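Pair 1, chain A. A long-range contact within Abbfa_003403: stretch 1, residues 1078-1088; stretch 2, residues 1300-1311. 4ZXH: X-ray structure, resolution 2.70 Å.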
# COMPACT_ATOMS: atom_id res chain seq x y z
N PHE A 1078 -27.52 -13.52 -20.36
CA PHE A 1078 -26.81 -14.30 -19.35
C PHE A 1078 -26.88 -15.82 -19.54
O PHE A 1078 -25.90 -16.54 -19.30
CB PHE A 1078 -27.33 -13.97 -17.95
CG PHE A 1078 -26.81 -14.91 -16.89
CD1 PHE A 1078 -25.62 -14.63 -16.23
CD2 PHE A 1078 -27.48 -16.08 -16.60
CE1 PHE A 1078 -25.10 -15.50 -15.28
CE2 PHE A 1078 -26.96 -16.98 -15.63
CZ PHE A 1078 -25.77 -16.68 -14.98
N CYS A 1079 -28.05 -16.31 -19.94
CA CYS A 1079 -28.30 -17.74 -20.11
C CYS A 1079 -27.50 -18.41 -21.23
O CYS A 1079 -27.55 -19.64 -21.34
CB CYS A 1079 -29.79 -17.97 -20.38
SG CYS A 1079 -30.34 -17.08 -21.95
N TYR A 1080 -26.81 -17.63 -22.09
CA TYR A 1080 -26.02 -18.17 -23.21
C TYR A 1080 -24.53 -18.26 -22.87
O TYR A 1080 -23.78 -18.89 -23.61
CB TYR A 1080 -26.19 -17.33 -24.50
CG TYR A 1080 -27.62 -17.25 -24.92
CD1 TYR A 1080 -28.33 -18.41 -25.22
CD2 TYR A 1080 -28.30 -16.04 -24.96
CE1 TYR A 1080 -29.65 -18.38 -25.57
CE2 TYR A 1080 -29.64 -15.99 -25.32
CZ TYR A 1080 -30.31 -17.17 -25.61
OH TYR A 1080 -31.64 -17.17 -25.95
N MET A 1081 -24.10 -17.63 -21.78
CA MET A 1081 -22.69 -17.71 -21.42
C MET A 1081 -22.24 -19.15 -21.21
O MET A 1081 -21.31 -19.61 -21.86
CB MET A 1081 -22.38 -16.89 -20.17
CG MET A 1081 -22.79 -15.45 -20.28
SD MET A 1081 -22.30 -14.49 -18.81
CE MET A 1081 -20.62 -14.12 -19.32
N GLU A 1082 -22.90 -19.88 -20.33
CA GLU A 1082 -22.44 -21.23 -20.05
C GLU A 1082 -22.52 -22.09 -21.32
O GLU A 1082 -21.59 -22.85 -21.61
CB GLU A 1082 -23.23 -21.86 -18.89
CG GLU A 1082 -22.78 -23.25 -18.49
CD GLU A 1082 -21.31 -23.33 -17.95
OE1 GLU A 1082 -20.83 -22.40 -17.26
OE2 GLU A 1082 -20.63 -24.33 -18.24
N LEU A 1083 -23.59 -21.94 -22.10
CA LEU A 1083 -23.72 -22.64 -23.38
C LEU A 1083 -22.54 -22.37 -24.31
O LEU A 1083 -22.02 -23.29 -24.95
CB LEU A 1083 -25.01 -22.26 -24.09
CG LEU A 1083 -25.17 -22.77 -25.52
CD1 LEU A 1083 -25.46 -24.27 -25.58
CD2 LEU A 1083 -26.23 -21.97 -26.25
N SER A 1084 -22.10 -21.12 -24.36
CA SER A 1084 -21.03 -20.71 -25.25
C SER A 1084 -19.70 -21.39 -24.87
O SER A 1084 -18.85 -21.61 -25.74
CB SER A 1084 -20.87 -19.20 -25.23
OG SER A 1084 -19.92 -18.80 -24.24
N ARG A 1085 -19.54 -21.75 -23.60
CA ARG A 1085 -18.28 -22.33 -23.14
C ARG A 1085 -18.09 -23.74 -23.69
O ARG A 1085 -16.98 -24.23 -23.73
CB ARG A 1085 -18.20 -22.32 -21.60
CG ARG A 1085 -18.32 -20.91 -21.00
CD ARG A 1085 -18.12 -20.84 -19.51
NE ARG A 1085 -18.21 -19.45 -19.05
CZ ARG A 1085 -19.22 -18.93 -18.34
NH1 ARG A 1085 -20.26 -19.67 -18.00
NH2 ARG A 1085 -19.19 -17.65 -17.98
N HIS A 1086 -19.16 -24.36 -24.15
CA HIS A 1086 -19.06 -25.74 -24.64
C HIS A 1086 -19.33 -25.88 -26.12
O HIS A 1086 -19.23 -26.99 -26.65
CB HIS A 1086 -20.02 -26.63 -23.86
CG HIS A 1086 -19.91 -26.46 -22.38
ND1 HIS A 1086 -18.86 -26.99 -21.65
CD2 HIS A 1086 -20.68 -25.78 -21.50
CE1 HIS A 1086 -19.01 -26.65 -20.38
NE2 HIS A 1086 -20.10 -25.92 -20.27
N LEU A 1087 -19.69 -24.79 -26.78
CA LEU A 1087 -19.81 -24.82 -28.23
C LEU A 1087 -18.41 -24.85 -28.87
O LEU A 1087 -17.43 -24.38 -28.29
CB LEU A 1087 -20.63 -23.65 -28.76
CG LEU A 1087 -22.16 -23.85 -28.67
CD1 LEU A 1087 -22.95 -22.59 -29.06
CD2 LEU A 1087 -22.63 -25.03 -29.49
N ASN A 1088 -18.35 -25.48 -30.03
CA ASN A 1088 -17.14 -25.51 -30.84
C ASN A 1088 -16.59 -24.10 -31.01
O ASN A 1088 -17.23 -23.24 -31.59
CB ASN A 1088 -17.46 -26.16 -32.19
CG ASN A 1088 -16.29 -26.20 -33.14
OD1 ASN A 1088 -15.24 -25.60 -32.90
ND2 ASN A 1088 -16.48 -26.90 -34.26
N ILE A 1300 -31.90 -26.79 -18.11
CA ILE A 1300 -31.36 -27.24 -19.39
C ILE A 1300 -30.14 -26.38 -19.78
O ILE A 1300 -29.22 -26.87 -20.45
CB ILE A 1300 -32.46 -27.20 -20.51
CG1 ILE A 1300 -31.97 -27.76 -21.84
CG2 ILE A 1300 -32.98 -25.80 -20.70
CD1 ILE A 1300 -31.77 -29.22 -21.86
N MET A 1301 -30.12 -25.13 -19.30
CA MET A 1301 -29.03 -24.19 -19.60
C MET A 1301 -27.94 -24.10 -18.51
O MET A 1301 -27.03 -23.28 -18.62
CB MET A 1301 -29.63 -22.80 -19.86
CG MET A 1301 -30.68 -22.78 -20.99
SD MET A 1301 -30.09 -22.84 -22.71
CE MET A 1301 -29.80 -24.58 -22.89
N TYR A 1302 -28.05 -24.92 -17.45
CA TYR A 1302 -26.99 -24.97 -16.42
C TYR A 1302 -25.88 -25.88 -16.87
O TYR A 1302 -26.13 -26.88 -17.56
CB TYR A 1302 -27.48 -25.52 -15.07
CG TYR A 1302 -28.63 -24.82 -14.42
CD1 TYR A 1302 -29.05 -23.55 -14.83
CD2 TYR A 1302 -29.32 -25.44 -13.39
CE1 TYR A 1302 -30.13 -22.93 -14.22
CE2 TYR A 1302 -30.40 -24.82 -12.77
CZ TYR A 1302 -30.80 -23.57 -13.20
OH TYR A 1302 -31.88 -22.98 -12.58
N ALA A 1303 -24.68 -25.59 -16.40
CA ALA A 1303 -23.47 -26.33 -16.75
C ALA A 1303 -23.67 -27.85 -16.88
O ALA A 1303 -23.27 -28.42 -17.90
CB ALA A 1303 -22.40 -26.02 -15.73
N GLU A 1304 -24.28 -28.50 -15.90
CA GLU A 1304 -24.42 -29.96 -15.94
C GLU A 1304 -25.18 -30.41 -17.20
O GLU A 1304 -24.76 -31.34 -17.89
CB GLU A 1304 -25.12 -30.46 -14.69
CG GLU A 1304 -25.46 -31.95 -14.71
CD GLU A 1304 -25.94 -32.51 -13.35
OE1 GLU A 1304 -26.20 -31.70 -12.42
OE2 GLU A 1304 -26.05 -33.75 -13.22
N ASN A 1305 -26.26 -29.72 -17.54
CA ASN A 1305 -27.10 -30.18 -18.64
C ASN A 1305 -26.81 -29.52 -19.97
O ASN A 1305 -27.18 -30.03 -21.03
CB ASN A 1305 -28.58 -29.99 -18.31
CG ASN A 1305 -28.95 -30.55 -16.95
OD1 ASN A 1305 -28.88 -31.77 -16.71
ND2 ASN A 1305 -29.37 -29.67 -16.06
N VAL A 1306 -26.14 -28.38 -19.95
CA VAL A 1306 -26.06 -27.62 -21.18
C VAL A 1306 -24.94 -28.13 -22.10
O VAL A 1306 -24.93 -27.85 -23.29
CB VAL A 1306 -25.89 -26.11 -20.89
CG1 VAL A 1306 -24.44 -25.76 -20.59
CG2 VAL A 1306 -26.43 -25.30 -22.06
N VAL A 1307 -24.02 -28.90 -21.56
CA VAL A 1307 -22.99 -29.50 -22.41
C VAL A 1307 -23.61 -30.38 -23.48
O VAL A 1307 -23.22 -30.30 -24.65
CB VAL A 1307 -21.98 -30.34 -21.60
CG1 VAL A 1307 -20.86 -30.82 -22.53
CG2 VAL A 1307 -21.42 -29.53 -20.43
N ALA A 1308 -24.56 -31.22 -23.09
CA ALA A 1308 -25.22 -32.12 -24.04
C ALA A 1308 -26.00 -31.30 -25.07
O ALA A 1308 -26.19 -31.72 -26.21
CB ALA A 1308 -26.13 -33.09 -23.31
N VAL A 1309 -26.43 -30.11 -24.68
CA VAL A 1309 -27.12 -29.22 -25.61
C VAL A 1309 -26.17 -28.70 -26.68
O VAL A 1309 -26.47 -28.76 -27.87
CB VAL A 1309 -27.75 -28.03 -24.88
CG1 VAL A 1309 -28.34 -27.05 -25.87
CG2 VAL A 1309 -28.79 -28.52 -23.89
N ALA A 1310 -25.01 -28.21 -26.25
CA ALA A 1310 -23.97 -27.74 -27.17
C ALA A 1310 -23.59 -28.83 -28.15
O ALA A 1310 -23.51 -28.57 -29.36
CB ALA A 1310 -22.72 -27.27 -26.41
N GLN A 1311 -23.36 -30.03 -27.63
CA GLN A 1311 -22.98 -31.16 -28.49
C GLN A 1311 -24.06 -31.43 -29.52
O GLN A 1311 -23.75 -31.72 -30.67
CB GLN A 1311 -22.73 -32.40 -27.65
CG GLN A 1311 -21.40 -32.41 -26.91
CD GLN A 1311 -20.25 -32.76 -27.81
OE1 GLN A 1311 -19.46 -31.90 -28.19
NE2 GLN A 1311 -20.15 -34.03 -28.18

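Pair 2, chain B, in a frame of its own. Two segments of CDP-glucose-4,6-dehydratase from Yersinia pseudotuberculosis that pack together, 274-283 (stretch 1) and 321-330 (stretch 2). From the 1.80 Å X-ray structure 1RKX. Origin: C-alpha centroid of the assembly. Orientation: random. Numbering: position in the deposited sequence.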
# COMPACT_ATOMS: atom_id res chain seq x y z
N ASN B 274 3.29 4.76 35.75
CA ASN B 274 4.62 5.33 35.93
C ASN B 274 4.53 6.85 35.96
O ASN B 274 5.18 7.50 36.78
CB ASN B 274 5.53 4.89 34.78
CG ASN B 274 6.98 5.31 34.99
OD1 ASN B 274 7.84 5.05 34.15
ND2 ASN B 274 7.25 5.96 36.12
N ILE B 275 3.73 7.41 35.06
CA ILE B 275 3.55 8.86 34.99
C ILE B 275 3.07 9.40 36.34
O ILE B 275 3.67 10.33 36.90
CB ILE B 275 2.51 9.23 33.92
CG1 ILE B 275 3.12 8.99 32.53
CG2 ILE B 275 2.06 10.67 34.09
CD1 ILE B 275 2.12 9.18 31.39
N VAL B 276 2.00 8.81 36.86
CA VAL B 276 1.45 9.22 38.14
C VAL B 276 2.50 9.13 39.24
O VAL B 276 2.64 10.03 40.06
CB VAL B 276 0.24 8.33 38.54
CG1 VAL B 276 -0.26 8.73 39.91
CG2 VAL B 276 -0.87 8.48 37.51
N GLU B 277 3.24 8.02 39.25
CA GLU B 277 4.28 7.81 40.24
C GLU B 277 5.34 8.91 40.18
O GLU B 277 5.76 9.43 41.21
CB GLU B 277 4.94 6.44 40.04
CG GLU B 277 4.01 5.27 40.31
CD GLU B 277 4.66 3.93 40.03
OE1 GLU B 277 4.02 2.89 40.30
OE2 GLU B 277 5.81 3.92 39.54
N GLN B 278 5.76 9.26 38.97
CA GLN B 278 6.77 10.29 38.80
C GLN B 278 6.25 11.64 39.26
O GLN B 278 6.97 12.42 39.88
CB GLN B 278 7.20 10.39 37.33
CG GLN B 278 7.73 9.10 36.75
CD GLN B 278 8.22 9.27 35.32
OE1 GLN B 278 8.43 8.29 34.60
NE2 GLN B 278 8.40 10.52 34.90
N MET B 279 4.99 11.93 38.95
CA MET B 279 4.39 13.20 39.35
C MET B 279 4.19 13.26 40.86
O MET B 279 4.29 14.34 41.45
CB MET B 279 3.06 13.41 38.63
CG MET B 279 3.23 13.71 37.15
SD MET B 279 1.67 14.06 36.33
CE MET B 279 1.38 15.77 36.85
N VAL B 280 3.91 12.12 41.47
CA VAL B 280 3.74 12.06 42.92
C VAL B 280 5.06 12.42 43.58
O VAL B 280 5.10 13.12 44.59
CB VAL B 280 3.32 10.64 43.38
CG1 VAL B 280 3.52 10.49 44.88
CG2 VAL B 280 1.86 10.40 43.04
N LYS B 281 6.15 11.94 42.99
CA LYS B 281 7.49 12.20 43.50
C LYS B 281 7.88 13.66 43.31
O LYS B 281 8.53 14.25 44.17
CB LYS B 281 8.51 11.30 42.80
CG LYS B 281 8.24 9.81 42.98
CD LYS B 281 9.26 8.97 42.24
CE LYS B 281 8.95 7.48 42.39
NZ LYS B 281 9.93 6.64 41.65
N TYR B 282 7.50 14.23 42.18
CA TYR B 282 7.82 15.62 41.89
C TYR B 282 6.97 16.56 42.74
O TYR B 282 7.41 17.65 43.10
CB TYR B 282 7.61 15.92 40.41
CG TYR B 282 8.59 15.22 39.50
CD1 TYR B 282 8.36 15.16 38.12
CD2 TYR B 282 9.74 14.63 40.01
CE1 TYR B 282 9.27 14.52 37.28
CE2 TYR B 282 10.65 13.98 39.17
CZ TYR B 282 10.40 13.93 37.81
OH TYR B 282 11.29 13.29 36.98
N TRP B 283 5.76 16.12 43.06
CA TRP B 283 4.85 16.93 43.85
C TRP B 283 5.21 16.89 45.33
O TRP B 283 5.38 17.93 45.97
CB TRP B 283 3.41 16.46 43.66
CG TRP B 283 2.42 17.38 44.29
CD1 TRP B 283 1.97 17.36 45.58
CD2 TRP B 283 1.77 18.49 43.67
NE1 TRP B 283 1.09 18.39 45.80
CE2 TRP B 283 0.95 19.10 44.64
CE3 TRP B 283 1.80 19.04 42.37
CZ2 TRP B 283 0.17 20.23 44.37
CZ3 TRP B 283 1.03 20.16 42.10
CH2 TRP B 283 0.22 20.74 43.10
N ASN B 321 12.77 14.62 27.69
CA ASN B 321 12.22 13.28 27.86
C ASN B 321 10.97 13.51 28.70
O ASN B 321 10.72 14.63 29.13
CB ASN B 321 13.21 12.37 28.60
CG ASN B 321 13.64 12.93 29.93
OD1 ASN B 321 12.81 13.21 30.80
ND2 ASN B 321 14.94 13.10 30.11
N LEU B 322 10.19 12.46 28.94
CA LEU B 322 8.96 12.64 29.70
C LEU B 322 9.22 13.12 31.13
O LEU B 322 8.56 14.05 31.60
CB LEU B 322 8.14 11.35 29.72
CG LEU B 322 6.71 11.54 30.23
CD1 LEU B 322 6.04 12.67 29.45
CD2 LEU B 322 5.92 10.25 30.09
N ASN B 323 10.17 12.49 31.82
CA ASN B 323 10.49 12.87 33.20
C ASN B 323 10.74 14.36 33.32
O ASN B 323 10.18 15.02 34.20
CB ASN B 323 11.71 12.11 33.71
CG ASN B 323 11.49 10.61 33.77
OD1 ASN B 323 12.28 9.88 34.37
ND2 ASN B 323 10.41 10.14 33.15
N THR B 324 11.59 14.89 32.45
CA THR B 324 11.90 16.32 32.46
C THR B 324 10.60 17.10 32.30
O THR B 324 10.33 18.05 33.05
CB THR B 324 12.85 16.68 31.31
OG1 THR B 324 14.09 15.99 31.48
CG2 THR B 324 13.09 18.18 31.26
N THR B 325 9.80 16.70 31.32
CA THR B 325 8.52 17.35 31.04
C THR B 325 7.57 17.33 32.24
O THR B 325 6.98 18.35 32.59
CB THR B 325 7.85 16.69 29.81
OG1 THR B 325 8.60 17.02 28.64
CG2 THR B 325 6.40 17.17 29.64
N LEU B 326 7.44 16.17 32.88
CA LEU B 326 6.56 16.05 34.05
C LEU B 326 7.05 16.95 35.19
O LEU B 326 6.24 17.49 35.95
CB LEU B 326 6.49 14.60 34.53
CG LEU B 326 5.75 13.61 33.62
CD1 LEU B 326 5.86 12.19 34.18
CD2 LEU B 326 4.29 14.03 33.50
N GLU B 327 8.36 17.09 35.31
CA GLU B 327 8.93 17.94 36.35
C GLU B 327 8.49 19.38 36.10
O GLU B 327 8.09 20.08 37.03
CB GLU B 327 10.45 17.82 36.35
CG GLU B 327 11.16 18.80 37.26
CD GLU B 327 12.59 18.39 37.54
OE1 GLU B 327 12.81 17.66 38.53
OE2 GLU B 327 13.49 18.76 36.76
N TYR B 328 8.56 19.82 34.85
CA TYR B 328 8.14 21.18 34.51
C TYR B 328 6.63 21.37 34.74
O TYR B 328 6.21 22.46 35.17
CB TYR B 328 8.46 21.50 33.04
CG TYR B 328 9.89 21.95 32.76
CD1 TYR B 328 10.85 21.04 32.32
CD2 TYR B 328 10.26 23.28 32.92
CE1 TYR B 328 12.16 21.46 32.03
CE2 TYR B 328 11.56 23.71 32.64
CZ TYR B 328 12.50 22.80 32.20
OH TYR B 328 13.78 23.22 31.92
N ILE B 329 5.83 20.33 34.47
CA ILE B 329 4.37 20.38 34.63
C ILE B 329 4.00 20.65 36.08
O ILE B 329 3.24 21.57 36.38
CB ILE B 329 3.68 19.05 34.21
CG1 ILE B 329 4.08 18.65 32.79
CG2 ILE B 329 2.17 19.19 34.33
CD1 ILE B 329 3.95 19.75 31.80
N VAL B 330 4.55 19.83 36.97
CA VAL B 330 4.27 19.98 38.39
C VAL B 330 4.74 21.35 38.86
O VAL B 330 4.05 22.03 39.62
CB VAL B 330 4.97 18.87 39.21
CG1 VAL B 330 4.82 19.14 40.70
CG2 VAL B 330 4.36 17.52 38.86

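Two helices crossing at about 50°, built from different side chains. In pair 1 the axes of the two helices in 1078-1088 and 1300-1311 approach to 8.5 Å with a signed crossing angle of -52°; in pair 2 the helices in 274-283 and 321-330 approach to 9.3 Å at -48°. Fourteen central residues superpose with an RMSD of 0.7 Å, and the buried surfaces are similar, 517 and 592 Å².

Val A1306 matches Leu B326, and both point toward the partner helix. Val A1306 CG2 meets Leu A1083 CD1 at 3.8 Å, while its CG1 lies 3.7 Å from Glu A1082 CG. The longer Leu B326 is a knob among Ile B275, Gln B278, Met B279 and Tyr B282; its CD2 lies 3.8 Å from Met B279 CG.

Leu A1083 matches Met B279. Each leaves its backbone sideways, and its end comes nearer the other helix. Leu A1083 CD1 also reaches Val A1309 CG1 at 4.0 Å and Ala A1310 CB at 4.1 Å. Met B279 spans the equivalent positions with its terminal methyl: CE is 4.3 Å from Ile B329 CG2 and 4.0 Å from Val B330 CG2.

Glu A1082 matches Gln B278, both directed toward the partner. The carboxylate of Glu A1082 is bonded by neighbours in its own stretch, as well as elsewhere in the structure: a salt bridge from Arg A1085 NH1 to Glu A1082 OE1 (2.9 Å) and a hydrogen bond from His A1086 NE2 to Glu A1082 OE2 (2.6 Å), yet Glu A1082 OE2 still touches Ala A1303 CB at 3.5 Å. At that matched position pair 2 has Asn B323, whose polar side chain lies beside the amide of Gln B278.

His A1086 matches Tyr B282, an aromatic ring in both. Val A1307 CG2 sits over one face of the imidazole, 3.7 Å from its centroid and 6° off the normal, a CH-pi contact. The larger Tyr B282 is a knob among Asn B323, Leu B326, Glu B327 and Val B330. Glu B327 OE1 lies over one face of its ring, and Tyr B282 OH gives a weak hydrogen bond to Asn B323 O (3.5 Å); pair 1 has no hydrogen bond between its stretches.

Ala A1310 matches Val B330, again pointing toward the partner. At the small alanine the backbones are closer, 5.2 Å between Leu A1087 CA and Ala A1310 CA, against 6.3 Å between Trp B283 CA and Val B330 CA. Leu A1087 CD2 packs on Ala A1310 CB at 3.8 Å; its counterpart Trp B283 places CE3 3.5 Å from Val B330 CG1.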